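Local coordinates for universal stress protein (Pseudomonas aeruginosa UCBPP-PA14, PDB 7MQ5), which is of unknown function but belongs to the universal stress protein family, whose HUP-type alpha/beta domains in relatives often bind nucleotides and serve in stress responses, at residues 12-17 with 40-45; 91-96 with 117-122; 137-142 with 172-177. One frame throughout, in Å; residues are numbered along the deposited sequence.

Interaction 1 of 3, residues 12-17 with 40-45; sequences VVIEPD and LLVCEK
Val12 and Leu41 are joined by the first of two backbone hydrogen bonds, Leu41 N to Val12 O at 2.9 Å; Ile14 N to Leu41 O, also 2.9 Å and nearly straight at 173°, is the second. Leu41 thus grips the residues before and after Val13 in parallel register. Beyond the bridges the chains part, and one water spans them, donating to Ile14 O and accepting from Cys43 N. Apolar contacts line one side: Val12 and Leu40 lie side by side, with Leu40 CD2 3.8 Å from Val12 CB. Ile14 CG1 stands anti to its carbonyl carbon (chi1 -60°) and rests 3.9 Å from Leu40 CB, while Ile14 CB meets Val42 CG2 at 3.9 Å. Leu24 of helix 22-34 covers both Ile14 and Leu40. At the outer end Pro16 CG touches Glu44 OE1 (3.6 Å), a carbon-oxygen contact. The Glu44 carboxylate is held by Arg47 and His49, and Arg47 also pairs with Asp17, which would offset the nearness of two acidic groups. Two parallel strands, 9-13 and 37-43, linked through helix 22-34, form a beta-alpha-beta unit, consistent with a HUP-like alpha/beta fold.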
loop_
_atom_site.group_PDB
_atom_site.type_symbol
_atom_site.label_atom_id
_atom_site.label_comp_id
_atom_site.label_asym_id
_atom_site.label_seq_id
_atom_site.Cartn_x
_atom_site.Cartn_y
_atom_site.Cartn_z
ATOM N N VAL A 12 3.387 -11.333 -6.456
ATOM C CA VAL A 12 4.578 -10.514 -6.776
ATOM C C VAL A 12 4.626 -10.331 -8.287
ATOM O O VAL A 12 4.782 -11.330 -9.011
ATOM C CB VAL A 12 5.864 -11.172 -6.260
ATOM C CG1 VAL A 12 7.055 -10.252 -6.444
ATOM C CG2 VAL A 12 5.743 -11.620 -4.811
ATOM N N VAL A 13 4.466 -9.099 -8.747
ATOM C CA VAL A 13 4.553 -8.815 -10.201
ATOM C C VAL A 13 6.034 -8.712 -10.567
ATOM O O VAL A 13 6.724 -7.820 -10.054
ATOM C CB VAL A 13 3.771 -7.550 -10.554
ATOM C CG1 VAL A 13 3.891 -7.256 -12.043
ATOM C CG2 VAL A 13 2.322 -7.686 -10.141
ATOM N N ILE A 14 6.478 -9.614 -11.431
ATOM C CA ILE A 14 7.894 -9.715 -11.880
ATOM C C ILE A 14 8.018 -9.090 -13.268
ATOM O O ILE A 14 7.295 -9.511 -14.176
ATOM C CB ILE A 14 8.347 -11.196 -11.903
ATOM C CG1 ILE A 14 8.248 -11.865 -10.528
ATOM C CG2 ILE A 14 9.751 -11.320 -12.489
ATOM C CD1 ILE A 14 9.163 -11.282 -9.471
ATOM N N GLU A 15 8.926 -8.130 -13.420
ATOM C CA GLU A 15 9.205 -7.512 -14.738
ATOM C C GLU A 15 10.312 -8.302 -15.419
ATOM O O GLU A 15 11.289 -8.698 -14.784
ATOM C CB GLU A 15 9.690 -6.068 -14.602
ATOM C CG GLU A 15 8.628 -5.086 -14.157
ATOM C CD GLU A 15 7.658 -4.615 -15.233
ATOM O OE1 GLU A 15 7.893 -4.895 -16.428
ATOM O OE2 GLU A 15 6.682 -3.927 -14.876
ATOM N N PRO A 16 10.191 -8.585 -16.729
ATOM C CA PRO A 16 11.273 -9.279 -17.432
ATOM C C PRO A 16 12.481 -8.445 -17.904
ATOM O O PRO A 16 13.563 -9.030 -18.062
ATOM C CB PRO A 16 10.556 -9.845 -18.669
ATOM C CG PRO A 16 9.378 -8.912 -18.898
ATOM C CD PRO A 16 8.946 -8.481 -17.513
ATOM N N ASP A 17 12.331 -7.121 -18.065
ATOM C CA ASP A 17 13.396 -6.341 -18.763
ATOM C C ASP A 17 13.912 -5.130 -17.967
ATOM O O ASP A 17 14.693 -4.354 -18.536
ATOM C CB ASP A 17 12.873 -5.871 -20.128
ATOM C CG ASP A 17 12.438 -7.004 -21.046
ATOM O OD1 ASP A 17 13.190 -7.989 -21.160
ATOM O OD2 ASP A 17 11.330 -6.904 -21.616
ATOM N N LEU A 40 4.739 -15.718 -7.958
ATOM C CA LEU A 40 5.446 -14.813 -8.890
ATOM C C LEU A 40 4.732 -14.823 -10.239
ATOM O O LEU A 40 4.569 -15.909 -10.829
ATOM C CB LEU A 40 6.898 -15.262 -9.058
ATOM C CG LEU A 40 7.661 -15.631 -7.787
ATOM C CD1 LEU A 40 9.115 -15.941 -8.103
ATOM C CD2 LEU A 40 7.561 -14.545 -6.732
ATOM N N LEU A 41 4.389 -13.645 -10.735
ATOM C CA LEU A 41 3.626 -13.534 -11.994
ATOM C C LEU A 41 4.387 -12.676 -12.997
ATOM O O LEU A 41 4.760 -11.539 -12.660
ATOM C CB LEU A 41 2.261 -12.903 -11.703
ATOM C CG LEU A 41 1.435 -12.499 -12.925
ATOM C CD1 LEU A 41 0.980 -13.729 -13.703
ATOM C CD2 LEU A 41 0.252 -11.625 -12.524
ATOM N N VAL A 42 4.557 -13.204 -14.208
ATOM C CA VAL A 42 5.041 -12.389 -15.356
ATOM C C VAL A 42 3.837 -12.181 -16.279
ATOM O O VAL A 42 3.226 -13.176 -16.681
ATOM C CB VAL A 42 6.224 -13.032 -16.099
ATOM C CG1 VAL A 42 6.557 -12.242 -17.356
ATOM C CG2 VAL A 42 7.441 -13.160 -15.201
ATOM N N CYS A 43 3.537 -10.927 -16.595
ATOM C CA CYS A 43 2.394 -10.579 -17.469
ATOM C C CYS A 43 2.916 -10.326 -18.882
ATOM O O CYS A 43 3.378 -9.209 -19.162
ATOM C CB CYS A 43 1.665 -9.352 -16.948
ATOM S SG CYS A 43 1.040 -9.560 -15.267
ATOM N N GLU A 44 2.862 -11.352 -19.729
ATOM C CA GLU A 44 3.369 -11.231 -21.114
ATOM C C GLU A 44 2.864 -12.417 -21.922
ATOM O O GLU A 44 2.729 -13.515 -21.353
ATOM C CB GLU A 44 4.898 -11.228 -21.133
ATOM C CG GLU A 44 5.476 -11.048 -22.528
ATOM C CD GLU A 44 6.990 -11.021 -22.618
ATOM O OE1 GLU A 44 7.638 -10.542 -21.660
ATOM O OE2 GLU A 44 7.517 -11.472 -23.662
ATOM N N LYS A 45 2.632 -12.193 -23.209
ATOM C CA LYS A 45 2.195 -13.284 -24.110
ATOM C C LYS A 45 3.372 -13.843 -24.920
ATOM O O LYS A 45 3.469 -15.074 -25.038
ATOM C CB LYS A 45 1.144 -12.758 -25.092
ATOM C CG LYS A 45 0.580 -13.795 -26.054
ATOM C CD LYS A 45 -0.466 -13.248 -27.003
ATOM C CE LYS A 45 0.093 -12.298 -28.043
ATOM N NZ LYS A 45 -0.947 -11.841 -28.995
HETATM O O HOH W 1 4.945 -8.736 -15.507
#

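Interaction 2 of 3, residues 91-96 with 117-122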
loop_
_atom_site.group_PDB
_atom_site.type_symbol
_atom_site.label_atom_id
_atom_site.label_comp_id
_atom_site.label_asym_id
_atom_site.label_seq_id
_atom_site.Cartn_x
_atom_site.Cartn_y
_atom_site.Cartn_z
ATOM N N GLY A 91 -3.673 -12.055 -0.757
ATOM C CA GLY A 91 -4.134 -10.968 0.128
ATOM C C GLY A 91 -3.340 -9.684 -0.019
ATOM O O GLY A 91 -3.639 -8.712 0.678
ATOM N N LEU A 92 -2.348 -9.669 -0.899
ATOM C CA LEU A 92 -1.516 -8.474 -1.153
ATOM C C LEU A 92 -0.974 -8.613 -2.568
ATOM O O LEU A 92 -0.605 -9.722 -2.960
ATOM C CB LEU A 92 -0.355 -8.413 -0.154
ATOM C CG LEU A 92 0.690 -7.314 -0.355
ATOM C CD1 LEU A 92 0.094 -5.917 -0.168
ATOM C CD2 LEU A 92 1.852 -7.514 0.601
ATOM N N ILE A 93 -0.949 -7.508 -3.295
ATOM C CA ILE A 93 -0.252 -7.409 -4.603
ATOM C C ILE A 93 0.933 -6.467 -4.408
ATOM O O ILE A 93 0.722 -5.369 -3.873
ATOM C CB ILE A 93 -1.198 -6.885 -5.691
ATOM C CG1 ILE A 93 -2.382 -7.826 -5.907
ATOM C CG2 ILE A 93 -0.440 -6.620 -6.982
ATOM C CD1 ILE A 93 -3.505 -7.237 -6.732
ATOM N N ILE A 94 2.118 -6.883 -4.839
ATOM C CA ILE A 94 3.316 -6.008 -4.813
ATOM C C ILE A 94 3.728 -5.762 -6.263
ATOM O O ILE A 94 3.961 -6.731 -7.019
ATOM C CB ILE A 94 4.473 -6.596 -4.000
ATOM C CG1 ILE A 94 4.030 -6.983 -2.587
ATOM C CG2 ILE A 94 5.647 -5.622 -3.998
ATOM C CD1 ILE A 94 5.148 -7.562 -1.744
ATOM N N LYS A 95 3.808 -4.482 -6.630
ATOM C CA LYS A 95 4.240 -4.111 -7.990
ATOM C C LYS A 95 5.168 -2.901 -7.906
ATOM O O LYS A 95 4.867 -1.947 -7.160
ATOM C CB LYS A 95 3.037 -3.794 -8.873
ATOM C CG LYS A 95 3.453 -3.474 -10.295
ATOM C CD LYS A 95 2.340 -3.265 -11.282
ATOM C CE LYS A 95 2.881 -2.867 -12.647
ATOM N NZ LYS A 95 3.578 -1.551 -12.618
ATOM N N GLN A 96 6.238 -2.928 -8.683
ATOM C CA GLN A 96 7.149 -1.772 -8.730
ATOM C C GLN A 96 6.636 -0.738 -9.732
ATOM O O GLN A 96 6.185 -1.092 -10.838
ATOM C CB GLN A 96 8.562 -2.222 -9.094
ATOM C CG GLN A 96 9.539 -1.063 -9.202
ATOM C CD GLN A 96 10.994 -1.468 -9.212
ATOM O OE1 GLN A 96 11.358 -2.648 -9.223
ATOM N NE2 GLN A 96 11.847 -0.462 -9.217
ATOM N N ARG A 117 -7.350 1.125 -8.615
ATOM C CA ARG A 117 -8.811 1.347 -8.557
ATOM C C ARG A 117 -9.543 0.024 -8.313
ATOM O O ARG A 117 -10.349 -0.051 -7.365
ATOM C CB ARG A 117 -9.232 1.992 -9.880
ATOM C CG ARG A 117 -10.713 2.297 -9.998
ATOM C CD ARG A 117 -10.955 3.208 -11.188
ATOM N NE ARG A 117 -10.193 4.448 -11.080
ATOM C CZ ARG A 117 -9.159 4.811 -11.841
ATOM N NH1 ARG A 117 -8.745 4.057 -12.847
ATOM N NH2 ARG A 117 -8.560 5.965 -11.607
ATOM N N PHE A 118 -9.180 -1.010 -9.073
ATOM C CA PHE A 118 -9.993 -2.257 -9.084
ATOM C C PHE A 118 -9.463 -3.377 -8.197
ATOM O O PHE A 118 -10.217 -4.338 -8.006
ATOM C CB PHE A 118 -10.188 -2.716 -10.530
ATOM C CG PHE A 118 -11.062 -1.768 -11.308
ATOM C CD1 PHE A 118 -12.415 -1.660 -11.014
ATOM C CD2 PHE A 118 -10.533 -0.953 -12.293
ATOM C CE1 PHE A 118 -13.227 -0.768 -11.702
ATOM C CE2 PHE A 118 -11.345 -0.069 -12.986
ATOM C CZ PHE A 118 -12.689 0.025 -12.687
ATOM N N ALA A 119 -8.245 -3.279 -7.676
ATOM C CA ALA A 119 -7.734 -4.420 -6.884
ATOM C C ALA A 119 -8.582 -4.623 -5.637
ATOM O O ALA A 119 -8.729 -3.701 -4.835
ATOM C CB ALA A 119 -6.298 -4.190 -6.519
ATOM N N PRO A 120 -9.085 -5.852 -5.393
ATOM C CA PRO A 120 -9.907 -6.106 -4.209
ATOM C C PRO A 120 -9.085 -6.564 -2.999
ATOM O O PRO A 120 -9.501 -7.427 -2.244
ATOM C CB PRO A 120 -10.859 -7.196 -4.712
ATOM C CG PRO A 120 -9.999 -8.005 -5.649
ATOM C CD PRO A 120 -9.091 -6.999 -6.326
ATOM N N CYS A 121 -7.927 -5.945 -2.833
ATOM C CA CYS A 121 -7.005 -6.275 -1.734
ATOM C C CYS A 121 -5.996 -5.147 -1.616
ATOM O O CYS A 121 -5.907 -4.297 -2.509
ATOM C CB CYS A 121 -6.275 -7.589 -2.008
ATOM S SG CYS A 121 -5.233 -7.584 -3.497
ATOM N N PRO A 122 -5.201 -5.122 -0.524
ATOM C CA PRO A 122 -4.102 -4.173 -0.397
ATOM C C PRO A 122 -3.125 -4.269 -1.580
ATOM O O PRO A 122 -2.848 -5.360 -2.077
ATOM C CB PRO A 122 -3.429 -4.607 0.919
ATOM C CG PRO A 122 -4.564 -5.195 1.733
ATOM C CD PRO A 122 -5.410 -5.905 0.705
#
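Ile93 and Cys121 form the apolar centre, the thiol sulphur lying against the outer arm of the isoleucine: Cys121 SG is 3.7 Å from Ile93 CD1 and equally close to CG1. Chi1 of 62° sets SG between the cysteine's backbone N and carbonyl carbon. The same CD1 reaches on to Ala119 CB at 4.1 Å, so one methyl bridges two residues of the connection that follows helix 110-118. Gln85 of helix 77-88 packs on Cys121 from outside the pair. Next to this centre, Leu92 brings CD1 to within 3.9 Å of Pro122 CB, although its CB is directed away from 117-122. The proline ring also borders the Gly91 carbonyl, its CD 3.3 Å from Gly91 O. At the polar edge Ile93 N donates to Pro122 O over 3.1 Å, with an N-H...O angle of 164° and the donor tilted 16° from the carbonyl plane. Leu92 CA adds a CA-H...O contact of 3.5 Å to this oxygen, which therefore receives both a backbone N-H and a CA-H from successive residues. The bond leads into the parallel pairing of strands 92-96 and 123-126, closing a beta-alpha-beta crossover through helix 110-118 in the N-terminal half of the alpha/beta fold.

Interaction 3 of 3, residues 137-142 with 172-177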
loop_
_atom_site.group_PDB
_atom_site.type_symbol
_atom_site.label_atom_id
_atom_site.label_comp_id
_atom_site.label_asym_id
_atom_site.label_seq_id
_atom_site.Cartn_x
_atom_site.Cartn_y
_atom_site.Cartn_z
ATOM N N ILE A 137 8.430 4.343 8.783
ATOM C CA ILE A 137 7.116 3.959 8.207
ATOM C C ILE A 137 6.115 5.038 8.617
ATOM O O ILE A 137 6.018 5.322 9.817
ATOM C CB ILE A 137 6.683 2.576 8.730
ATOM C CG1 ILE A 137 7.823 1.550 8.687
ATOM C CG2 ILE A 137 5.422 2.100 8.009
ATOM C CD1 ILE A 137 8.465 1.366 7.331
ATOM N N LEU A 138 5.394 5.586 7.647
ATOM C CA LEU A 138 4.431 6.670 7.917
ATOM C C LEU A 138 3.007 6.182 7.660
ATOM O O LEU A 138 2.738 5.687 6.575
ATOM C CB LEU A 138 4.749 7.868 7.022
ATOM C CG LEU A 138 3.828 9.070 7.191
ATOM C CD1 LEU A 138 3.894 9.635 8.609
ATOM C CD2 LEU A 138 4.188 10.120 6.160
ATOM N N ALA A 139 2.136 6.324 8.650
ATOM C CA ALA A 139 0.697 6.011 8.505
ATOM C C ALA A 139 -0.067 7.329 8.361
ATOM O O ALA A 139 0.161 8.231 9.178
ATOM C CB ALA A 139 0.212 5.234 9.703
ATOM N N ALA A 140 -0.969 7.431 7.384
ATOM C CA ALA A 140 -1.778 8.650 7.179
ATOM C C ALA A 140 -3.214 8.397 7.647
ATOM O O ALA A 140 -3.866 7.488 7.128
ATOM C CB ALA A 140 -1.748 9.068 5.728
ATOM N N VAL A 141 -3.676 9.190 8.606
ATOM C CA VAL A 141 -5.063 9.089 9.130
ATOM C C VAL A 141 -5.652 10.502 9.268
ATOM O O VAL A 141 -4.975 11.495 8.903
ATOM C CB VAL A 141 -5.054 8.349 10.479
ATOM C CG1 VAL A 141 -4.486 6.940 10.354
ATOM C CG2 VAL A 141 -4.301 9.152 11.533
ATOM N N ASP A 142 -6.921 10.579 9.653
ATOM C CA ASP A 142 -7.550 11.878 10.020
ATOM C C ASP A 142 -8.229 11.631 11.364
ATOM O O ASP A 142 -9.357 11.127 11.372
ATOM C CB ASP A 142 -8.509 12.427 8.958
ATOM C CG ASP A 142 -9.133 13.771 9.334
ATOM O OD1 ASP A 142 -8.913 14.233 10.480
ATOM O OD2 ASP A 142 -9.833 14.353 8.480
ATOM N N LEU A 172 7.822 3.725 13.518
ATOM C CA LEU A 172 6.467 4.088 13.062
ATOM C C LEU A 172 6.152 5.545 13.419
ATOM O O LEU A 172 6.409 5.972 14.557
ATOM C CB LEU A 172 5.483 3.126 13.728
ATOM C CG LEU A 172 4.006 3.391 13.456
ATOM C CD1 LEU A 172 3.699 3.239 11.979
ATOM C CD2 LEU A 172 3.138 2.466 14.299
ATOM N N HIS A 173 5.570 6.259 12.466
ATOM C CA HIS A 173 5.182 7.682 12.558
ATOM C C HIS A 173 3.765 7.813 12.004
ATOM O O HIS A 173 3.395 7.015 11.120
ATOM C CB HIS A 173 6.235 8.542 11.829
ATOM C CG HIS A 173 7.649 8.189 12.213
ATOM N ND1 HIS A 173 8.398 8.922 13.118
ATOM C CD2 HIS A 173 8.422 7.131 11.860
ATOM C CE1 HIS A 173 9.574 8.350 13.286
ATOM N NE2 HIS A 173 9.612 7.236 12.527
ATOM N N VAL A 174 3.016 8.796 12.484
ATOM C CA VAL A 174 1.624 9.024 12.014
ATOM C C VAL A 174 1.447 10.488 11.615
ATOM O O VAL A 174 1.903 11.359 12.353
ATOM C CB VAL A 174 0.613 8.647 13.109
ATOM C CG1 VAL A 174 -0.818 8.896 12.662
ATOM C CG2 VAL A 174 0.793 7.211 13.567
ATOM N N ILE A 175 0.814 10.728 10.471
ATOM C CA ILE A 175 0.434 12.104 10.041
ATOM C C ILE A 175 -1.093 12.168 10.035
ATOM O O ILE A 175 -1.748 11.312 9.403
ATOM C CB ILE A 175 1.046 12.519 8.681
ATOM C CG1 ILE A 175 0.571 13.907 8.216
ATOM C CG2 ILE A 175 0.771 11.480 7.615
ATOM C CD1 ILE A 175 0.864 15.037 9.160
ATOM N N SER A 176 -1.613 13.127 10.787
ATOM C CA SER A 176 -3.057 13.431 10.809
ATOM C C SER A 176 -3.222 14.820 10.212
ATOM O O SER A 176 -2.707 15.776 10.802
ATOM C CB SER A 176 -3.638 13.366 12.195
ATOM O OG SER A 176 -5.030 13.645 12.166
ATOM N N ALA A 177 -3.854 14.895 9.053
ATOM C CA ALA A 177 -4.076 16.182 8.373
ATOM C C ALA A 177 -5.571 16.454 8.413
ATOM O O ALA A 177 -6.345 15.679 7.810
ATOM C CB ALA A 177 -3.529 16.142 6.970
HETATM O O HOH W 2 -5.360 13.303 6.681
#
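A beta-alpha-beta unit, strand 136-141, helix 148-167 and strand 171-178, brings Ile137 to Asp142 alongside Leu172 to Ala177 as parallel neighbours, their axes 4.6 Å apart and 27° from exact alignment. Four backbone hydrogen bonds form the ladder: His173 N to Ile137 O, Ala139 N to His173 O, Ile175 N to Ala139 O and Val141 N to Ile175 O. His173 and Ile175 each use both N-H and C=O, as a parallel pair requires. On the face bearing Leu138 and Ile175, the two side chains cross obliquely, with Leu138 CD1 3.8 Å from Ile175 CG2; Ala140 CB comes to 4.0 Å of that methyl. Chi1 of 176° takes Ile175 CG1 anti to the backbone N, leaving CG2 to meet both partners. His173 turns its ring edge to Ile137 O, in the ring plane, with CD2 at 3.6 Å, while its NE2 hydrogen-bonds to Thr171 OG1. The unit belongs to the Universal stress protein family region, an alpha/beta fold of the HUP clan, and helix 148-167 covers the other face, its His154 and Ile157 touching Val141 and Ala139. There Val141 CG2 packs against Val174 CG1 at 3.7 Å. Past Val141 N the direct ladder ends and a water takes over, donating to Val141 O and to Ala177 O, 2.9 and 2.8 Å away. Asp142 lays its carboxylate carbon 3.7 Å from Ala177 O, and its OD1 accepts from Gly144 N and His178 ND1. Ser176 OG is hydrogen-bonded to Val143 N.

From the N terminus, interaction 1 closes the first beta-alpha-beta loop, around helix 22-34. Interaction 2 follows, returning the chain past helix 110-118 to strand 92-96, and interaction 3 closes the loop around helix 148-167. The three lie in series; none nests in or crosses another. Interactions 1 and 2 meet directly, because strands 9-13 and 92-96 are neighbours in the sheet: Val13 N lies 3.0 Å from Ile94 O, a probable hydrogen bond. Interaction 3 is separate, its nearest atoms about 13 Å from interaction 2 and about 18 Å from interaction 1, in the other half of the same sheet. The antiparallel neighbours 123-126 and 270-274 join the two halves.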